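Local coordinates for inclusion membrane protein A (Chlamydia trachomatis, PDB 6E7E) that probably mediates the homotypic fusion of chlamydial inclusions as a SNARE-like inclusion membrane protein, of which this chain is the soluble domain, at residues Thr2-Tyr8 and Arg82-Gln87; Asp10-Glu14 and Leu93-Val97; Leu25-Gln29 and Tyr54-Phe60; Asp62-Phe67 and Leu145-Ser149. The protein carries 2 engineered substitutions. All coordinates share one frame. Residue numbers count along the deposited sequence, not the author numbering.

Overall arrangement
From the N terminus, helix 4-38 supplies the first segment of contacts 1, 2 and 3 in turn. Contact 3 closes the shortest loop, where helix 44-57 returns along helix 4-38, and it is nested inside the loops closed by contacts 1 and 2. Contact 4 opens after contact 3 has closed and joins the start of helix 65-73 to helix 125-165, crossing contacts 1 and 2. Those two also cross each other, bringing the start of helix 4-38 against residues 82-87 and then against helix 87-107. Packing links neighbours: Phe-85 meets Leu-11, Leu-93 meets Phe-67 and Leu-145, and Phe-60 meets Leu-145, so one apolar interior runs through an all-helical bundle.

Contact 1 (Thr2-Tyr8 and Arg82-Gln87); sequences TANLHLY and RKLFSQ
An inverse gamma turn centred on Phe-85 (phi/psi -78/89) shapes this contact, overlapping the end of a type I beta turn from Arg-82 to Phe-85 that is closed by Phe-85 N to Arg-82 O at 3.0 Å. The paired turns bring Phe-85 against the first turn of the helix that begins at Asn-4, with Ala-3 as its N-cap residue; the nearest CA atoms are those of Leu-7 and Phe-85, 6.5 Å apart. Leu-7 (chi1 m, chi2 t) is the buried wedge: its CD1 lies 3.5 Å from Phe-85 O and 4.3 Å from Phe-85 CB, and its CD2 lies 3.7 Å from Gln-87 CB. Phe-85 (chi1 m) brings CE2 to 3.9 Å from Tyr-8 CA, near the plane of the tyrosine ring. On one flank the extended N terminus is held by Thr-2 N donating to Gln-87 OE1, at 2.9 Å and almost linear. On another, Asn-4 ND2 gives a 2.9 Å hydrogen bond to a water that bonds weakly to Arg-82 O at 3.4 Å. Ser-86 is the N-cap of helix 87-107, its OG bonded to Ile-89 N. This is the junction where the chain re-enters the bundle: Phe-85 also packs on Leu-70 of helix 65-73 and Ile-90 of helix 87-107, while Tyr-8 stacks on Tyr-74 and touches Leu-71.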
loop_
_atom_site.group_PDB
_atom_site.type_symbol
_atom_site.label_atom_id
_atom_site.label_comp_id
_atom_site.label_asym_id
_atom_site.label_seq_id
_atom_site.Cartn_x
_atom_site.Cartn_y
_atom_site.Cartn_z
ATOM N N THR A 2 20.753 -8.604 -13.270
ATOM C CA THR A 2 20.919 -8.916 -11.840
ATOM C C THR A 2 20.553 -10.386 -11.609
ATOM O O THR A 2 19.508 -10.846 -12.121
ATOM C CB THR A 2 20.091 -7.963 -10.985
ATOM O OG1 THR A 2 20.428 -6.604 -11.280
ATOM C CG2 THR A 2 20.330 -8.266 -9.533
ATOM N N ALA A 3 21.371 -11.111 -10.857
ATOM C CA ALA A 3 21.108 -12.514 -10.473
ATOM C C ALA A 3 19.764 -12.592 -9.749
ATOM O O ALA A 3 19.425 -11.723 -8.896
ATOM C CB ALA A 3 22.236 -13.044 -9.623
ATOM N N ASN A 4 19.053 -13.671 -9.982
ATOM C CA ASN A 4 17.727 -13.844 -9.382
ATOM C C ASN A 4 17.834 -13.951 -7.873
ATOM O O ASN A 4 16.911 -13.482 -7.230
ATOM C CB ASN A 4 16.960 -15.024 -9.977
ATOM C CG ASN A 4 16.452 -14.704 -11.358
ATOM O OD1 ASN A 4 15.895 -13.629 -11.591
ATOM N ND2 ASN A 4 16.622 -15.635 -12.274
ATOM N N LEU A 5 18.903 -14.487 -7.316
ATOM C CA LEU A 5 18.991 -14.578 -5.845
ATOM C C LEU A 5 19.000 -13.156 -5.268
ATOM O O LEU A 5 18.366 -12.899 -4.244
ATOM C CB LEU A 5 20.238 -15.341 -5.441
ATOM C CG LEU A 5 20.457 -15.430 -3.938
ATOM C CD1 LEU A 5 19.262 -16.019 -3.210
ATOM C CD2 LEU A 5 21.686 -16.253 -3.638
ATOM N N HIS A 6 19.710 -12.228 -5.904
ATOM C CA HIS A 6 19.773 -10.826 -5.429
ATOM C C HIS A 6 18.430 -10.141 -5.608
ATOM O O HIS A 6 18.018 -9.367 -4.724
ATOM C CB HIS A 6 20.897 -10.037 -6.099
ATOM C CG HIS A 6 22.230 -10.442 -5.592
ATOM N ND1 HIS A 6 22.909 -9.709 -4.634
ATOM C CD2 HIS A 6 22.982 -11.526 -5.865
ATOM C CE1 HIS A 6 24.036 -10.328 -4.340
ATOM N NE2 HIS A 6 24.108 -11.447 -5.091
ATOM N N LEU A 7 17.749 -10.404 -6.691
ATOM C CA LEU A 7 16.404 -9.832 -6.869
ATOM C C LEU A 7 15.446 -10.425 -5.844
ATOM O O LEU A 7 14.586 -9.681 -5.340
ATOM C CB LEU A 7 15.914 -10.080 -8.293
ATOM C CG LEU A 7 16.700 -9.344 -9.371
ATOM C CD1 LEU A 7 16.147 -9.646 -10.737
ATOM C CD2 LEU A 7 16.681 -7.837 -9.144
ATOM N N TYR A 8 15.579 -11.709 -5.511
ATOM C CA TYR A 8 14.774 -12.307 -4.420
ATOM C C TYR A 8 15.035 -11.569 -3.106
ATOM O O TYR A 8 14.084 -11.236 -2.388
ATOM C CB TYR A 8 15.076 -13.800 -4.317
ATOM C CG TYR A 8 14.580 -14.446 -3.058
ATOM C CD1 TYR A 8 13.246 -14.774 -2.900
ATOM C CD2 TYR A 8 15.427 -14.639 -1.983
ATOM C CE1 TYR A 8 12.773 -15.329 -1.721
ATOM C CE2 TYR A 8 14.965 -15.184 -0.799
ATOM C CZ TYR A 8 13.633 -15.528 -0.660
ATOM O OH TYR A 8 13.159 -16.079 0.494
ATOM N N ARG A 82 11.028 -17.954 -12.560
ATOM C CA ARG A 82 11.981 -16.920 -12.121
ATOM C C ARG A 82 12.134 -15.801 -13.153
ATOM O O ARG A 82 12.631 -14.730 -12.770
ATOM C CB ARG A 82 13.332 -17.541 -11.767
ATOM C CG ARG A 82 13.289 -18.350 -10.477
ATOM C CD ARG A 82 14.653 -18.719 -9.988
ATOM N NE ARG A 82 15.412 -19.525 -10.914
ATOM C CZ ARG A 82 15.407 -20.854 -10.953
ATOM N NH1 ARG A 82 14.677 -21.569 -10.109
ATOM N NH2 ARG A 82 16.218 -21.463 -11.788
ATOM N N LYS A 83 11.644 -15.950 -14.377
ATOM C CA LYS A 83 11.618 -14.796 -15.303
ATOM C C LYS A 83 10.739 -13.669 -14.748
ATOM O O LYS A 83 10.895 -12.539 -15.185
ATOM C CB LYS A 83 11.171 -15.231 -16.687
ATOM C CG LYS A 83 12.119 -16.228 -17.322
ATOM C CD LYS A 83 11.710 -16.663 -18.689
ATOM C CE LYS A 83 12.594 -17.774 -19.218
ATOM N NZ LYS A 83 12.156 -18.235 -20.557
ATOM N N LEU A 84 9.802 -13.972 -13.863
ATOM C CA LEU A 84 8.912 -12.928 -13.296
ATOM C C LEU A 84 9.644 -12.064 -12.275
ATOM O O LEU A 84 9.082 -11.033 -11.880
ATOM C CB LEU A 84 7.664 -13.570 -12.713
ATOM C CG LEU A 84 6.781 -14.250 -13.755
ATOM C CD1 LEU A 84 5.587 -14.918 -13.117
ATOM C CD2 LEU A 84 6.302 -13.297 -14.848
ATOM N N PHE A 85 10.848 -12.434 -11.864
ATOM C CA PHE A 85 11.713 -11.534 -11.061
ATOM C C PHE A 85 12.340 -10.524 -12.022
ATOM O O PHE A 85 13.378 -10.835 -12.588
ATOM C CB PHE A 85 12.766 -12.296 -10.261
ATOM C CG PHE A 85 12.199 -13.009 -9.067
ATOM C CD1 PHE A 85 11.532 -14.216 -9.171
ATOM C CD2 PHE A 85 12.281 -12.427 -7.812
ATOM C CE1 PHE A 85 11.007 -14.845 -8.048
ATOM C CE2 PHE A 85 11.737 -13.047 -6.698
ATOM C CZ PHE A 85 11.099 -14.252 -6.815
ATOM N N SER A 86 11.673 -9.398 -12.249
ATOM C CA SER A 86 12.071 -8.347 -13.211
ATOM C C SER A 86 12.858 -7.277 -12.453
ATOM O O SER A 86 12.288 -6.697 -11.503
ATOM C CB SER A 86 10.868 -7.689 -13.839
ATOM O OG SER A 86 11.212 -6.387 -14.327
ATOM N N GLN A 87 14.115 -7.018 -12.811
ATOM C CA GLN A 87 14.905 -6.004 -12.055
ATOM C C GLN A 87 14.228 -4.637 -12.229
ATOM O O GLN A 87 14.184 -3.896 -11.264
ATOM C CB GLN A 87 16.398 -6.038 -12.373
ATOM C CG GLN A 87 16.756 -5.428 -13.703
ATOM C CD GLN A 87 18.188 -5.755 -14.043
ATOM O OE1 GLN A 87 18.547 -6.923 -14.228
ATOM N NE2 GLN A 87 19.015 -4.722 -14.102
HETATM O O HOH W 1 15.345 -14.851 -14.756
#

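Contact 2 (Asp10-Glu14 and Leu93-Val97); sequences DLQRE and LKGSV
Glu-14, Lys-94 and Leu-93 carry most of this interface between two helical segments whose axes run nearly parallel (18°) at a closest approach of 10.6 Å; the register pairs Glu-14 with Lys-94, CA to CA 6.5 Å. Glu-14, with all three chi angles near -60°, curls across the gap, so that its CD lies 3.7 Å from Lys-94 CG and its OE1 3.3 Å from Val-97 CB. A water donates to both Glu-14 OE1 (2.7 Å) and Lys-94 O (2.8 Å), bridging carboxylate and backbone. Lys-94 stretches along the surface to a long salt bridge, NZ to Asp-10 OD2 at 3.8 Å, backed by a water 2.6 Å from NZ and 2.8 Å from Asp-10 OD1; that same OD1 receives Arg-13 NH1 at 2.9 Å. Inside this charged network, Leu-93 (chi1 t, chi2 p) sets CD2 3.8 Å from Leu-11 CD1 and 3.7 Å from Glu-14 CB. With Phe-67 packed beneath both leucines, the apolar floor and charged outer side are those of neighbouring helices in a water-soluble helical bundle.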
loop_
_atom_site.group_PDB
_atom_site.type_symbol
_atom_site.label_atom_id
_atom_site.label_comp_id
_atom_site.label_asym_id
_atom_site.label_seq_id
_atom_site.Cartn_x
_atom_site.Cartn_y
_atom_site.Cartn_z
ATOM N N ASP A 10 16.118 -8.493 -2.710
ATOM C CA ASP A 10 15.525 -7.133 -2.831
ATOM C C ASP A 10 14.025 -7.205 -2.602
ATOM O O ASP A 10 13.468 -6.383 -1.894
ATOM C CB ASP A 10 15.783 -6.565 -4.224
ATOM C CG ASP A 10 17.193 -6.146 -4.518
ATOM O OD1 ASP A 10 17.935 -5.953 -3.564
ATOM O OD2 ASP A 10 17.515 -6.055 -5.726
ATOM N N LEU A 11 13.394 -8.184 -3.221
ATOM C CA LEU A 11 11.941 -8.318 -3.064
ATOM C C LEU A 11 11.597 -8.672 -1.621
ATOM O O LEU A 11 10.582 -8.192 -1.111
ATOM C CB LEU A 11 11.410 -9.345 -4.045
ATOM C CG LEU A 11 9.899 -9.463 -4.077
ATOM C CD1 LEU A 11 9.214 -8.146 -4.469
ATOM C CD2 LEU A 11 9.491 -10.571 -5.011
ATOM N N GLN A 12 12.380 -9.516 -0.981
ATOM C CA GLN A 12 12.130 -9.877 0.422
ATOM C C GLN A 12 12.086 -8.608 1.274
ATOM O O GLN A 12 11.193 -8.433 2.109
ATOM C CB GLN A 12 13.214 -10.810 0.881
ATOM C CG GLN A 12 13.138 -11.242 2.323
ATOM C CD GLN A 12 14.354 -12.060 2.692
ATOM O OE1 GLN A 12 15.488 -11.777 2.309
ATOM N NE2 GLN A 12 14.110 -13.119 3.434
ATOM N N ARG A 13 13.051 -7.733 1.047
ATOM C CA ARG A 13 13.118 -6.466 1.802
ATOM C C ARG A 13 11.891 -5.611 1.507
ATOM O O ARG A 13 11.273 -5.063 2.434
ATOM C CB ARG A 13 14.397 -5.738 1.387
ATOM C CG ARG A 13 14.631 -4.354 1.967
ATOM C CD ARG A 13 15.795 -3.634 1.240
ATOM N NE ARG A 13 17.003 -4.461 1.195
ATOM C CZ ARG A 13 17.636 -4.948 0.117
ATOM N NH1 ARG A 13 17.277 -4.622 -1.115
ATOM N NH2 ARG A 13 18.672 -5.761 0.292
ATOM N N GLU A 14 11.534 -5.455 0.243
ATOM C CA GLU A 14 10.401 -4.575 -0.081
ATOM C C GLU A 14 9.084 -5.176 0.392
ATOM O O GLU A 14 8.226 -4.413 0.826
ATOM C CB GLU A 14 10.381 -4.287 -1.575
ATOM C CG GLU A 14 11.610 -3.553 -2.082
ATOM C CD GLU A 14 12.019 -2.339 -1.260
ATOM O OE1 GLU A 14 11.173 -1.482 -1.034
ATOM O OE2 GLU A 14 13.184 -2.256 -0.834
ATOM N N LEU A 93 9.195 -0.864 -7.612
ATOM C CA LEU A 93 8.553 -1.137 -6.314
ATOM C C LEU A 93 9.287 -0.395 -5.209
ATOM O O LEU A 93 8.640 0.128 -4.290
ATOM C CB LEU A 93 8.555 -2.639 -6.057
ATOM C CG LEU A 93 7.998 -3.051 -4.704
ATOM C CD1 LEU A 93 6.537 -2.659 -4.558
ATOM C CD2 LEU A 93 8.178 -4.531 -4.506
ATOM N N LYS A 94 10.595 -0.355 -5.270
ATOM C CA LYS A 94 11.379 0.309 -4.208
ATOM C C LYS A 94 10.928 1.771 -4.082
ATOM O O LYS A 94 10.877 2.315 -2.968
ATOM C CB LYS A 94 12.853 0.255 -4.569
ATOM C CG LYS A 94 13.510 -1.087 -4.394
ATOM C CD LYS A 94 14.992 -1.019 -4.619
ATOM C CE LYS A 94 15.645 -2.377 -4.617
ATOM N NZ LYS A 94 16.793 -2.368 -5.543
ATOM N N GLY A 95 10.661 2.436 -5.192
ATOM C CA GLY A 95 10.168 3.839 -5.213
ATOM C C GLY A 95 8.783 3.938 -4.569
ATOM O O GLY A 95 8.503 4.867 -3.801
ATOM N N SER A 96 7.887 3.016 -4.903
ATOM C CA SER A 96 6.533 2.993 -4.317
ATOM C C SER A 96 6.621 2.842 -2.805
ATOM O O SER A 96 5.903 3.545 -2.082
ATOM C CB SER A 96 5.727 1.874 -4.897
ATOM O OG SER A 96 5.286 2.122 -6.213
ATOM N N VAL A 97 7.416 1.905 -2.347
ATOM C CA VAL A 97 7.558 1.657 -0.899
ATOM C C VAL A 97 8.048 2.929 -0.210
ATOM O O VAL A 97 7.497 3.327 0.831
ATOM C CB VAL A 97 8.486 0.462 -0.660
ATOM C CG1 VAL A 97 8.927 0.395 0.786
ATOM C CG2 VAL A 97 7.817 -0.834 -1.073
HETATM O O HOH W 2 18.659 -3.256 -4.030
HETATM O O HOH W 3 12.037 1.105 -0.774
#

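Contact 3 (Leu25-Gln29 and Tyr54-Phe60); sequences LSVLQ and YSCLQGF
Leu-25 begins the contact from its place on helix 4-38, its CB directed toward the incoming segment. In the m, t rotamer it sets CD1 over the face of the Phe-60 ring, 3.7 Å from the centroid and 6° off the normal, a CH-pi contact, while its CD2 lies 3.9 Å from Leu-57 CD2. One turn on, Gln-29 (chi1 and chi2 t) reaches across where the register pairs it with Tyr-54, CA to CA 4.8 Å. Gln-29 NE2 donates to Tyr-54 O at 2.9 Å and lies over one face of the tyrosine ring, with Gln-29 CG only 3.2 Å from Tyr-54 CD1. A water donates to Leu-57 O (2.7 Å) and weakly to Gln-29 OE1 (3.2 Å). From Leu-57 to Phe-60 a type II beta turn, with Gly-59 at phi 68°, swings Phe-60 back inward, where it also meets Ile-142 and Leu-145. The contacts run in opposite order along the two segments, Leu-25 meeting Leu-57 and Phe-60 and Gln-29 meeting Tyr-54, as in an antiparallel helical hairpin, interrupted here by a turn in its returning arm.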
loop_
_atom_site.group_PDB
_atom_site.type_symbol
_atom_site.label_atom_id
_atom_site.label_comp_id
_atom_site.label_asym_id
_atom_site.label_seq_id
_atom_site.Cartn_x
_atom_site.Cartn_y
_atom_site.Cartn_z
ATOM N N LEU A 25 -0.967 1.580 7.769
ATOM C CA LEU A 25 -2.165 2.118 7.122
ATOM C C LEU A 25 -3.435 1.565 7.777
ATOM O O LEU A 25 -4.430 2.308 7.811
ATOM C CB LEU A 25 -2.145 1.825 5.632
ATOM C CG LEU A 25 -1.079 2.567 4.843
ATOM C CD1 LEU A 25 -1.080 2.104 3.410
ATOM C CD2 LEU A 25 -1.297 4.060 4.887
ATOM N N SER A 26 -3.435 0.345 8.288
ATOM C CA SER A 26 -4.630 -0.177 8.982
ATOM C C SER A 26 -4.893 0.641 10.250
ATOM O O SER A 26 -6.050 0.923 10.590
ATOM C CB SER A 26 -4.512 -1.666 9.260
ATOM O OG SER A 26 -3.721 -2.010 10.396
ATOM N N VAL A 27 -3.840 1.030 10.934
ATOM C CA VAL A 27 -3.985 1.845 12.165
ATOM C C VAL A 27 -4.537 3.206 11.758
ATOM O O VAL A 27 -5.478 3.729 12.401
ATOM C CB VAL A 27 -2.652 1.985 12.911
ATOM C CG1 VAL A 27 -2.744 2.961 14.081
ATOM C CG2 VAL A 27 -2.153 0.640 13.389
ATOM N N LEU A 28 -3.964 3.814 10.740
ATOM C CA LEU A 28 -4.407 5.151 10.295
ATOM C C LEU A 28 -5.835 5.094 9.765
ATOM O O LEU A 28 -6.607 6.009 10.017
ATOM C CB LEU A 28 -3.435 5.699 9.257
ATOM C CG LEU A 28 -2.066 6.049 9.828
ATOM C CD1 LEU A 28 -1.058 6.256 8.723
ATOM C CD2 LEU A 28 -2.154 7.278 10.687
ATOM N N GLN A 29 -6.183 4.027 9.063
ATOM C CA GLN A 29 -7.554 3.842 8.552
ATOM C C GLN A 29 -8.531 3.924 9.724
ATOM O O GLN A 29 -9.557 4.597 9.641
ATOM C CB GLN A 29 -7.613 2.490 7.853
ATOM C CG GLN A 29 -8.945 2.271 7.207
ATOM C CD GLN A 29 -9.170 0.852 6.796
ATOM O OE1 GLN A 29 -8.633 -0.094 7.370
ATOM N NE2 GLN A 29 -10.010 0.706 5.800
ATOM N N TYR A 54 -10.593 6.296 5.132
ATOM C CA TYR A 54 -11.085 4.968 5.535
ATOM C C TYR A 54 -11.291 4.116 4.279
ATOM O O TYR A 54 -10.847 2.971 4.189
ATOM C CB TYR A 54 -12.358 5.051 6.368
ATOM C CG TYR A 54 -12.720 3.673 6.883
ATOM C CD1 TYR A 54 -11.995 3.109 7.932
ATOM C CD2 TYR A 54 -13.672 2.892 6.277
ATOM C CE1 TYR A 54 -12.227 1.821 8.381
ATOM C CE2 TYR A 54 -13.938 1.612 6.724
ATOM C CZ TYR A 54 -13.210 1.073 7.769
ATOM O OH TYR A 54 -13.465 -0.198 8.185
ATOM N N SER A 55 -11.972 4.685 3.304
ATOM C CA SER A 55 -12.370 3.976 2.071
ATOM C C SER A 55 -11.146 3.650 1.213
ATOM O O SER A 55 -11.041 2.516 0.698
ATOM C CB SER A 55 -13.377 4.812 1.318
ATOM O OG SER A 55 -14.601 4.888 2.028
ATOM N N CYS A 56 -10.229 4.591 1.019
ATOM C CA CYS A 56 -9.144 4.363 0.047
ATOM C C CYS A 56 -8.129 3.370 0.629
ATOM O O CYS A 56 -7.399 2.731 -0.151
ATOM C CB CYS A 56 -8.531 5.663 -0.446
ATOM S SG CYS A 56 -7.329 6.373 0.673
ATOM N N LEU A 57 -8.099 3.175 1.940
ATOM C CA LEU A 57 -7.158 2.224 2.585
ATOM C C LEU A 57 -7.777 0.826 2.739
ATOM O O LEU A 57 -7.029 -0.103 3.059
ATOM C CB LEU A 57 -6.687 2.813 3.911
ATOM C CG LEU A 57 -5.865 4.087 3.768
ATOM C CD1 LEU A 57 -5.479 4.636 5.124
ATOM C CD2 LEU A 57 -4.614 3.848 2.943
ATOM N N GLN A 58 -9.060 0.650 2.412
ATOM C CA GLN A 58 -9.712 -0.677 2.400
ATOM C C GLN A 58 -8.943 -1.611 1.471
ATOM O O GLN A 58 -8.619 -1.213 0.343
ATOM C CB GLN A 58 -11.162 -0.594 1.923
ATOM C CG GLN A 58 -12.119 0.035 2.920
ATOM C CD GLN A 58 -13.551 0.032 2.444
ATOM O OE1 GLN A 58 -14.426 -0.555 3.071
ATOM N NE2 GLN A 58 -13.800 0.695 1.327
ATOM N N GLY A 59 -8.654 -2.810 1.958
ATOM C CA GLY A 59 -8.090 -3.877 1.130
ATOM C C GLY A 59 -6.676 -3.553 0.684
ATOM O O GLY A 59 -6.247 -4.098 -0.350
ATOM N N PHE A 60 -5.925 -2.746 1.437
ATOM C CA PHE A 60 -4.553 -2.388 1.027
ATOM C C PHE A 60 -3.728 -3.667 0.850
ATOM O O PHE A 60 -2.952 -3.666 -0.055
ATOM C CB PHE A 60 -3.901 -1.379 1.976
ATOM C CG PHE A 60 -2.503 -1.013 1.548
ATOM C CD1 PHE A 60 -2.270 -0.116 0.527
ATOM C CD2 PHE A 60 -1.418 -1.690 2.044
ATOM C CE1 PHE A 60 -0.983 0.160 0.090
ATOM C CE2 PHE A 60 -0.131 -1.407 1.617
ATOM C CZ PHE A 60 0.085 -0.487 0.636
HETATM O O HOH W 4 -6.047 -0.655 5.523
#

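Contact 4 (Asp62-Phe67 and Leu145-Ser149); sequences DNYKGF and LSQLS
Phe-67 and Leu-145 form the apolar centre, where Phe-67 CE2 lies 4.0 Å from Leu-145 CD1. Leu-148 adds its CB at 3.7 Å from Phe-67 CZ, near the plane of the ring, and Leu-145 CD2 meets Tyr-64 CB at 4.2 Å. Next to this patch the two backbones come unusually close: CA of Asn-63 and Ser-146 are 4.4 Å apart, as are those of Gly-66 and Ser-149, a register in which both segments run in the same sense. Glycine makes this possible, since a CB at position 66 would fall 2.1 Å from Ser-149 O; instead Gly-66 CA makes a CA-H...O contact of 3.4 Å to that oxygen, matched by Ser-146 CA to Asn-63 O at 3.5 Å. Farther out, Ser-149 (chi1 t) turns OG to accept Gly-66 N at 2.9 Å in the first turn of helix 65-73, and a water joins OG (2.7 Å) to Asp-62 O (2.5 Å). Asn-63 ND2 stands 3.0 Å from Ser-146 OG at the polar edge. This close small-residue packing seats the start of helix 65-73 on helix 125-165, while Tyr-64 covers Leu-18 and Asn-22 of helix 4-38 and Phe-67 touches Leu-11 and, on helix 87-107, Leu-93.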
loop_
_atom_site.group_PDB
_atom_site.type_symbol
_atom_site.label_atom_id
_atom_site.label_comp_id
_atom_site.label_asym_id
_atom_site.label_seq_id
_atom_site.Cartn_x
_atom_site.Cartn_y
_atom_site.Cartn_z
ATOM N N ASP A 62 -4.359 -6.397 -0.358
ATOM C CA ASP A 62 -4.673 -6.991 -1.678
ATOM C C ASP A 62 -3.916 -6.223 -2.759
ATOM O O ASP A 62 -3.622 -6.820 -3.768
ATOM C CB ASP A 62 -6.182 -7.032 -1.940
ATOM C CG ASP A 62 -6.916 -7.933 -0.966
ATOM O OD1 ASP A 62 -6.386 -9.024 -0.677
ATOM O OD2 ASP A 62 -7.998 -7.524 -0.484
ATOM N N ASN A 63 -3.526 -4.972 -2.517
ATOM C CA ASN A 63 -2.874 -4.104 -3.532
ATOM C C ASN A 63 -1.389 -4.456 -3.713
ATOM O O ASN A 63 -0.775 -3.927 -4.667
ATOM C CB ASN A 63 -3.045 -2.627 -3.169
ATOM C CG ASN A 63 -4.467 -2.138 -3.375
ATOM O OD1 ASN A 63 -5.033 -1.423 -2.541
ATOM N ND2 ASN A 63 -5.078 -2.590 -4.457
ATOM N N TYR A 64 -0.822 -5.365 -2.920
ATOM C CA TYR A 64 0.570 -5.825 -3.193
ATOM C C TYR A 64 0.658 -7.351 -3.227
ATOM O O TYR A 64 1.756 -7.914 -3.234
ATOM C CB TYR A 64 1.609 -5.231 -2.235
ATOM C CG TYR A 64 1.387 -5.544 -0.774
ATOM C CD1 TYR A 64 1.891 -6.693 -0.206
ATOM C CD2 TYR A 64 0.679 -4.691 0.051
ATOM C CE1 TYR A 64 1.682 -7.010 1.120
ATOM C CE2 TYR A 64 0.470 -4.979 1.387
ATOM C CZ TYR A 64 0.939 -6.163 1.911
ATOM O OH TYR A 64 0.720 -6.428 3.230
ATOM N N LYS A 65 -0.477 -8.030 -3.326
ATOM C CA LYS A 65 -0.493 -9.513 -3.283
ATOM C C LYS A 65 0.429 -10.117 -4.345
ATOM O O LYS A 65 1.007 -11.177 -4.076
ATOM C CB LYS A 65 -1.931 -9.978 -3.470
ATOM C CG LYS A 65 -2.115 -11.483 -3.486
ATOM C CD LYS A 65 -3.538 -11.923 -3.757
ATOM C CE LYS A 65 -4.396 -10.867 -4.423
ATOM N NZ LYS A 65 -5.495 -11.463 -5.217
ATOM N N GLY A 66 0.538 -9.527 -5.529
ATOM C CA GLY A 66 1.387 -10.148 -6.555
ATOM C C GLY A 66 2.836 -10.192 -6.131
ATOM O O GLY A 66 3.544 -11.147 -6.459
ATOM N N PHE A 67 3.306 -9.172 -5.426
ATOM C CA PHE A 67 4.705 -9.132 -4.943
ATOM C C PHE A 67 4.884 -10.185 -3.865
ATOM O O PHE A 67 5.935 -10.825 -3.815
ATOM C CB PHE A 67 5.075 -7.733 -4.492
ATOM C CG PHE A 67 5.165 -6.744 -5.609
ATOM C CD1 PHE A 67 6.187 -6.849 -6.529
ATOM C CD2 PHE A 67 4.181 -5.793 -5.801
ATOM C CE1 PHE A 67 6.275 -5.960 -7.584
ATOM C CE2 PHE A 67 4.267 -4.904 -6.857
ATOM C CZ PHE A 67 5.326 -4.981 -7.730
ATOM N N LEU A 145 0.898 1.084 -7.368
ATOM C CA LEU A 145 1.305 -0.202 -6.766
ATOM C C LEU A 145 0.345 -1.334 -7.172
ATOM O O LEU A 145 0.795 -2.421 -7.547
ATOM C CB LEU A 145 1.336 -0.010 -5.252
ATOM C CG LEU A 145 1.636 -1.281 -4.461
ATOM C CD1 LEU A 145 3.051 -1.772 -4.718
ATOM C CD2 LEU A 145 1.385 -1.063 -2.980
ATOM N N SER A 146 -0.955 -1.072 -7.067
ATOM C CA SER A 146 -2.025 -2.068 -7.338
ATOM C C SER A 146 -1.916 -2.573 -8.777
ATOM O O SER A 146 -2.079 -3.774 -9.004
ATOM C CB SER A 146 -3.380 -1.482 -7.034
ATOM O OG SER A 146 -4.451 -2.329 -7.416
ATOM N N GLN A 147 -1.627 -1.690 -9.721
ATOM C CA GLN A 147 -1.529 -2.126 -11.120
ATOM C C GLN A 147 -0.331 -3.062 -11.286
ATOM O O GLN A 147 -0.455 -4.098 -11.969
ATOM C CB GLN A 147 -1.411 -0.920 -12.029
ATOM C CG GLN A 147 -1.452 -1.268 -13.500
ATOM C CD GLN A 147 -1.372 -0.003 -14.320
ATOM O OE1 GLN A 147 -0.403 0.745 -14.228
ATOM N NE2 GLN A 147 -2.379 0.239 -15.137
ATOM N N LEU A 148 0.832 -2.729 -10.732
ATOM C CA LEU A 148 2.020 -3.628 -10.816
ATOM C C LEU A 148 1.691 -4.988 -10.183
ATOM O O LEU A 148 2.048 -6.039 -10.741
ATOM C CB LEU A 148 3.222 -3.025 -10.083
ATOM C CG LEU A 148 3.825 -1.764 -10.690
ATOM C CD1 LEU A 148 4.939 -1.211 -9.820
ATOM C CD2 LEU A 148 4.349 -2.003 -12.089
ATOM N N SER A 149 1.068 -4.963 -9.022
ATOM C CA SER A 149 0.740 -6.167 -8.236
ATOM C C SER A 149 -0.244 -7.049 -9.000
ATOM O O SER A 149 -0.035 -8.271 -9.048
ATOM C CB SER A 149 0.159 -5.742 -6.923
ATOM O OG SER A 149 -0.277 -6.847 -6.175
HETATM O O HOH W 5 -2.986 -6.733 -6.231
#